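ATP-dependent Clp protease adapter protein ClpS 2 (PDB 4YJM) probably modulates the substrate specificity of ATP-dependent protein degradation by the ClpAP protease, binding the N-terminal domain of the chaperone ClpA. Local coordinates at residues 45-50 and 67-72; 82-87 and 95-100. One frame throughout, in Å; residues are numbered along the deposited sequence.

Contact 1: residues 45-50 and 67-72; sequences AVFRMS and AVVVVC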
loop_
_atom_site.group_PDB
_atom_site.type_symbol
_atom_site.label_atom_id
_atom_site.label_comp_id
_atom_site.label_asym_id
_atom_site.label_seq_id
_atom_site.Cartn_x
_atom_site.Cartn_y
_atom_site.Cartn_z
ATOM N N ALA A 45 5.759 7.150 -5.282
ATOM C CA ALA A 45 6.489 8.044 -4.365
ATOM C C ALA A 45 6.973 7.303 -3.110
ATOM O O ALA A 45 8.084 7.509 -2.666
ATOM C CB ALA A 45 5.620 9.216 -3.952
ATOM N N VAL A 46 6.103 6.483 -2.545
ATOM C CA VAL A 46 6.332 5.838 -1.237
ATOM C C VAL A 46 7.060 4.504 -1.408
ATOM O O VAL A 46 7.929 4.183 -0.608
ATOM C CB VAL A 46 5.023 5.651 -0.483
ATOM C CG1 VAL A 46 5.248 4.922 0.880
ATOM C CG2 VAL A 46 4.344 7.041 -0.231
ATOM N N PHE A 47 6.749 3.757 -2.466
ATOM C CA PHE A 47 7.281 2.393 -2.612
ATOM C C PHE A 47 8.163 2.206 -3.846
ATOM O O PHE A 47 8.630 1.095 -4.117
ATOM C CB PHE A 47 6.122 1.381 -2.637
ATOM C CG PHE A 47 5.256 1.428 -1.443
ATOM C CD1 PHE A 47 5.620 0.763 -0.287
ATOM C CD2 PHE A 47 4.067 2.122 -1.459
ATOM C CE1 PHE A 47 4.836 0.784 0.794
ATOM C CE2 PHE A 47 3.262 2.162 -0.343
ATOM C CZ PHE A 47 3.629 1.475 0.786
ATOM N N ARG A 48 8.410 3.276 -4.592
ATOM C CA ARG A 48 9.262 3.232 -5.767
ATOM C C ARG A 48 8.705 2.262 -6.826
ATOM O O ARG A 48 9.450 1.750 -7.652
ATOM C CB ARG A 48 10.698 2.854 -5.363
ATOM C CG ARG A 48 11.321 3.827 -4.335
ATOM C CD ARG A 48 12.736 3.424 -3.916
ATOM N NE ARG A 48 13.653 3.370 -5.051
ATOM C CZ ARG A 48 14.826 2.746 -5.043
ATOM N NH1 ARG A 48 15.242 2.108 -3.957
ATOM N NH2 ARG A 48 15.584 2.754 -6.130
ATOM N N MET A 49 7.397 2.036 -6.813
ATOM C CA MET A 49 6.772 1.016 -7.657
ATOM C C MET A 49 6.398 1.583 -9.038
ATOM O O MET A 49 5.865 2.692 -9.148
ATOM C CB MET A 49 5.551 0.438 -6.911
ATOM C CG MET A 49 4.859 -0.660 -7.630
ATOM S SD MET A 49 3.582 -1.320 -6.582
ATOM C CE MET A 49 4.582 -2.378 -5.499
ATOM N N SER A 50 6.707 0.859 -10.111
ATOM C CA SER A 50 6.465 1.415 -11.440
ATOM C C SER A 50 4.976 1.449 -11.756
ATOM O O SER A 50 4.161 0.793 -11.079
ATOM C CB SER A 50 7.186 0.604 -12.519
ATOM O OG SER A 50 6.594 -0.678 -12.608
ATOM N N ALA A 67 -4.195 -6.065 -1.657
ATOM C CA ALA A 67 -3.028 -6.558 -2.410
ATOM C C ALA A 67 -1.729 -6.238 -1.682
ATOM O O ALA A 67 -1.604 -5.157 -1.112
ATOM C CB ALA A 67 -2.985 -5.941 -3.790
ATOM N N VAL A 68 -0.776 -7.186 -1.685
ATOM C CA VAL A 68 0.516 -6.958 -1.041
ATOM C C VAL A 68 1.352 -6.029 -1.875
ATOM O O VAL A 68 1.513 -6.248 -3.075
ATOM C CB VAL A 68 1.305 -8.279 -0.825
ATOM C CG1 VAL A 68 2.642 -7.997 -0.108
ATOM C CG2 VAL A 68 0.472 -9.260 0.007
ATOM N N VAL A 69 1.938 -5.039 -1.222
ATOM C CA VAL A 69 2.814 -4.049 -1.867
ATOM C C VAL A 69 4.285 -4.394 -1.676
ATOM O O VAL A 69 5.054 -4.453 -2.632
ATOM C CB VAL A 69 2.534 -2.642 -1.310
ATOM C CG1 VAL A 69 3.429 -1.582 -1.978
ATOM C CG2 VAL A 69 1.099 -2.302 -1.569
ATOM N N VAL A 70 4.633 -4.701 -0.433
ATOM C CA VAL A 70 5.993 -5.001 -0.028
ATOM C C VAL A 70 5.917 -5.807 1.283
ATOM O O VAL A 70 4.903 -5.737 1.977
ATOM C CB VAL A 70 6.819 -3.712 0.138
ATOM C CG1 VAL A 70 6.286 -2.865 1.303
ATOM C CG2 VAL A 70 8.292 -4.011 0.308
ATOM N N VAL A 71 6.971 -6.556 1.604
ATOM C CA VAL A 71 7.056 -7.250 2.902
ATOM C C VAL A 71 8.422 -6.869 3.498
ATOM O O VAL A 71 9.478 -7.073 2.888
ATOM C CB VAL A 71 6.946 -8.758 2.770
ATOM C CG1 VAL A 71 6.808 -9.415 4.170
ATOM C CG2 VAL A 71 5.800 -9.185 1.819
ATOM N N CYS A 72 8.400 -6.229 4.673
ATOM C CA CYS A 72 9.625 -5.654 5.221
ATOM C C CYS A 72 9.579 -5.617 6.751
ATOM O O CYS A 72 8.622 -6.067 7.362
ATOM C CB CYS A 72 9.852 -4.246 4.670
ATOM S SG CYS A 72 8.506 -3.091 5.004
#

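Contact 2: residues 82-87 and 95-100; sequences KEATDL and LMFTTE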
loop_
_atom_site.group_PDB
_atom_site.type_symbol
_atom_site.label_atom_id
_atom_site.label_comp_id
_atom_site.label_asym_id
_atom_site.label_seq_id
_atom_site.Cartn_x
_atom_site.Cartn_y
_atom_site.Cartn_z
ATOM N N LYS A 82 1.664 4.190 6.855
ATOM C CA LYS A 82 1.086 5.432 7.359
ATOM C C LYS A 82 1.361 6.624 6.408
ATOM O O LYS A 82 0.491 7.454 6.205
ATOM C CB LYS A 82 1.608 5.762 8.741
ATOM C CG LYS A 82 1.180 7.165 9.252
ATOM C CD LYS A 82 1.275 7.287 10.754
ATOM C CE LYS A 82 0.684 8.613 11.247
ATOM N NZ LYS A 82 1.477 9.768 10.770
ATOM N N GLU A 83 2.552 6.708 5.818
ATOM C CA GLU A 83 2.846 7.820 4.894
ATOM C C GLU A 83 1.946 7.753 3.677
ATOM O O GLU A 83 1.416 8.789 3.225
ATOM C CB GLU A 83 4.326 7.815 4.451
ATOM C CG GLU A 83 5.261 8.256 5.563
ATOM C CD GLU A 83 6.739 8.238 5.133
ATOM O OE1 GLU A 83 7.017 7.774 4.011
ATOM O OE2 GLU A 83 7.598 8.674 5.922
ATOM N N ALA A 84 1.752 6.542 3.160
ATOM C CA ALA A 84 0.957 6.363 1.947
ATOM C C ALA A 84 -0.533 6.628 2.236
ATOM O O ALA A 84 -1.238 7.298 1.480
ATOM C CB ALA A 84 1.157 4.987 1.398
ATOM N N THR A 85 -1.010 6.121 3.353
ATOM C CA THR A 85 -2.367 6.438 3.780
ATOM C C THR A 85 -2.597 7.930 3.993
ATOM O O THR A 85 -3.671 8.444 3.671
ATOM C CB THR A 85 -2.718 5.713 5.077
ATOM O OG1 THR A 85 -2.672 4.291 4.878
ATOM C CG2 THR A 85 -4.080 6.089 5.547
ATOM N N ASP A 86 -1.632 8.606 4.619
ATOM C CA ASP A 86 -1.778 10.009 4.934
ATOM C C ASP A 86 -1.919 10.838 3.652
ATOM O O ASP A 86 -2.593 11.851 3.640
ATOM C CB ASP A 86 -0.571 10.555 5.742
ATOM C CG ASP A 86 -0.602 10.178 7.248
ATOM O OD1 ASP A 86 -1.656 9.705 7.733
ATOM O OD2 ASP A 86 0.441 10.349 7.919
ATOM N N LEU A 87 -1.246 10.429 2.592
ATOM C CA LEU A 87 -1.341 11.194 1.356
ATOM C C LEU A 87 -2.803 11.195 0.871
ATOM O O LEU A 87 -3.338 12.233 0.447
ATOM C CB LEU A 87 -0.390 10.611 0.313
ATOM C CG LEU A 87 1.105 10.939 0.501
ATOM C CD1 LEU A 87 1.956 9.974 -0.301
ATOM C CD2 LEU A 87 1.351 12.417 0.104
ATOM N N LEU A 95 -8.373 6.225 0.633
ATOM C CA LEU A 95 -7.196 5.376 0.411
ATOM C C LEU A 95 -6.555 4.884 1.705
ATOM O O LEU A 95 -6.198 5.668 2.585
ATOM C CB LEU A 95 -6.138 6.147 -0.405
ATOM C CG LEU A 95 -4.858 5.384 -0.738
ATOM C CD1 LEU A 95 -5.168 4.200 -1.658
ATOM C CD2 LEU A 95 -3.916 6.339 -1.395
ATOM N N MET A 96 -6.393 3.576 1.802
ATOM C CA MET A 96 -5.867 2.931 3.003
ATOM C C MET A 96 -4.833 1.851 2.731
ATOM O O MET A 96 -5.070 0.929 1.927
ATOM C CB MET A 96 -7.042 2.304 3.787
ATOM C CG MET A 96 -6.625 1.586 5.080
ATOM S SD MET A 96 -5.957 2.709 6.321
ATOM C CE MET A 96 -7.317 3.833 6.469
ATOM N N PHE A 97 -3.672 1.989 3.383
ATOM C CA PHE A 97 -2.651 0.951 3.437
ATOM C C PHE A 97 -2.576 0.414 4.864
ATOM O O PHE A 97 -2.657 1.195 5.807
ATOM C CB PHE A 97 -1.301 1.464 3.025
ATOM C CG PHE A 97 -1.213 1.871 1.585
ATOM C CD1 PHE A 97 -0.502 1.101 0.697
ATOM C CD2 PHE A 97 -1.813 3.052 1.133
ATOM C CE1 PHE A 97 -0.398 1.486 -0.637
ATOM C CE2 PHE A 97 -1.700 3.443 -0.185
ATOM C CZ PHE A 97 -1.007 2.671 -1.062
ATOM N N THR A 98 -2.445 -0.907 5.012
ATOM C CA THR A 98 -2.402 -1.532 6.342
ATOM C C THR A 98 -1.159 -2.414 6.443
ATOM O O THR A 98 -0.500 -2.665 5.444
ATOM C CB THR A 98 -3.662 -2.393 6.614
ATOM O OG1 THR A 98 -3.665 -3.498 5.700
ATOM C CG2 THR A 98 -4.920 -1.622 6.369
ATOM N N THR A 99 -0.832 -2.902 7.637
ATOM C CA THR A 99 0.194 -3.934 7.757
ATOM C C THR A 99 -0.389 -5.197 8.361
ATOM O O THR A 99 -1.365 -5.167 9.100
ATOM C CB THR A 99 1.376 -3.494 8.636
ATOM O OG1 THR A 99 0.953 -3.390 9.999
ATOM C CG2 THR A 99 1.945 -2.149 8.182
ATOM N N GLU A 100 0.229 -6.321 8.047
ATOM C CA GLU A 100 -0.112 -7.553 8.704
ATOM C C GLU A 100 1.100 -8.443 8.731
ATOM O O GLU A 100 1.932 -8.437 7.832
ATOM C CB GLU A 100 -1.312 -8.260 8.045
ATOM C CG GLU A 100 -1.094 -8.839 6.725
ATOM C CD GLU A 100 -2.384 -9.460 6.151
ATOM O OE1 GLU A 100 -3.416 -8.754 6.059
ATOM O OE2 GLU A 100 -2.342 -10.664 5.811
#

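Contact 1: residues 45-50 and 67-72
Val69 sets one methyl on the ring of Phe47 in a CH-pi contact. Its CG1 stands 3.6 Å from the Phe47 ring centroid and 14° off the ring normal. The methyl therefore sits over the middle of that face. The opposite face of the ring takes CG1 of Val46 from its own segment, placed toward the rim. The ring is thus held between two valine methyls. Val26 of strand 23-29 and Lys80 and Ala84 of helix 74-91 also pack on Phe47.

Plain apolar contacts widen the patch. Val70 CG1 comes within 4.0 Å of Phe47 CE1, approaching the ring obliquely. Met49 reaches across with its terminal methyl. Its chain is extended through chi1 and chi2, then bends at chi3 (-79°). That bend leaves Met49 CE 3.8 Å from Val69 CG1. The same CE lies 3.6 Å from the backbone Val69 O. Val57 of helix 51-64 also touches Met49.

The backbone explains how these side chains meet. Val69 and Val70 both point toward segment 45-50, although they are neighbours in a strand. Val69 has near-helical backbone angles and both residues bond to Val26, as in a classic beta bulge. On the other side, Arg48 has positive phi (61°) and takes the chain out of helix 36-47. A backbone bond between Met49 and Leu43 holds this turn. Phe47 and Met49 can then flank Val69 CG1.

The two segments share no hydrogen bond or salt bridge. The end of helix 36-47 and the bulged edge strand 66-73 are joined here by methyl, ring and thioether packing, so the fit depends on shape rather than on directed polar bonds.

Contact 2: residues 82-87 and 95-100
Phe97 meets the helix segment 82-87 along most of its length. Its CB lies 3.6 Å from Thr85 OG1. CG is anti to the carbonyl carbon (chi1 -66°), which turns one ring face to Ala84, and CG itself already touches the Ala84 methyl. Further out, Phe97 CD2 and CE2 are each 3.6 Å from Ala84 CB. At the end of the ring, Phe97 CZ is 4.0 Å from the same methyl. Ala84 CB thus makes a CH-pi contact over one face, 19° off the ring normal and shifted toward the rim. Leu95 CD2 lies in the ring plane, at the edge.

This packing lays helix 74-91 on a three-stranded antiparallel sheet with strand order 2-1-3. Strand 97-101 is an outer strand of that sheet. Met96 and Thr98 make backbone bonds to strand 23-29. The N-H of Phe97, between them, serves the helix instead.

It donates to Thr85 OG1 over 2.9 Å, nearly straight at 164°. The Thr85 hydroxyl also bonds to Ala81 O, one turn back in the helix. OG1 is therefore gripped twice, which fixes the Thr85 rotamer. Thr85 CG2 then lies 3.7 Å from Leu95 O. Met96 CB points away from the helix, but bends at chi2 and chi3 bring the chain back. Met96 SD ends 3.9 Å from Thr85 CG2. One turn of the helix is also braced by a salt bridge, with Lys82 NZ 3.1 Å from the syn side of Asp86 OD2.

Contact 1 closes before contact 2 opens along the chain. Their centres are about 11 Å apart, and both involve the same antiparallel sheet. Contact 1 uses one outer strand, 66-73, and contact 2 the other, 97-101, with strand 23-29 between them. Strand 66-73 leads directly into helix 74-91, which carries residues 82-87. The contacts also touch each other. Phe47 CE2 is 3.7 Å from Phe97 CE1, and Val46 CG2 is 3.8 Å from Leu87 CD1. Helices 36-47 and 74-91 therefore pack together over the sheet, and the two phenylalanines join both contacts into one apolar layer of the ClpS domain.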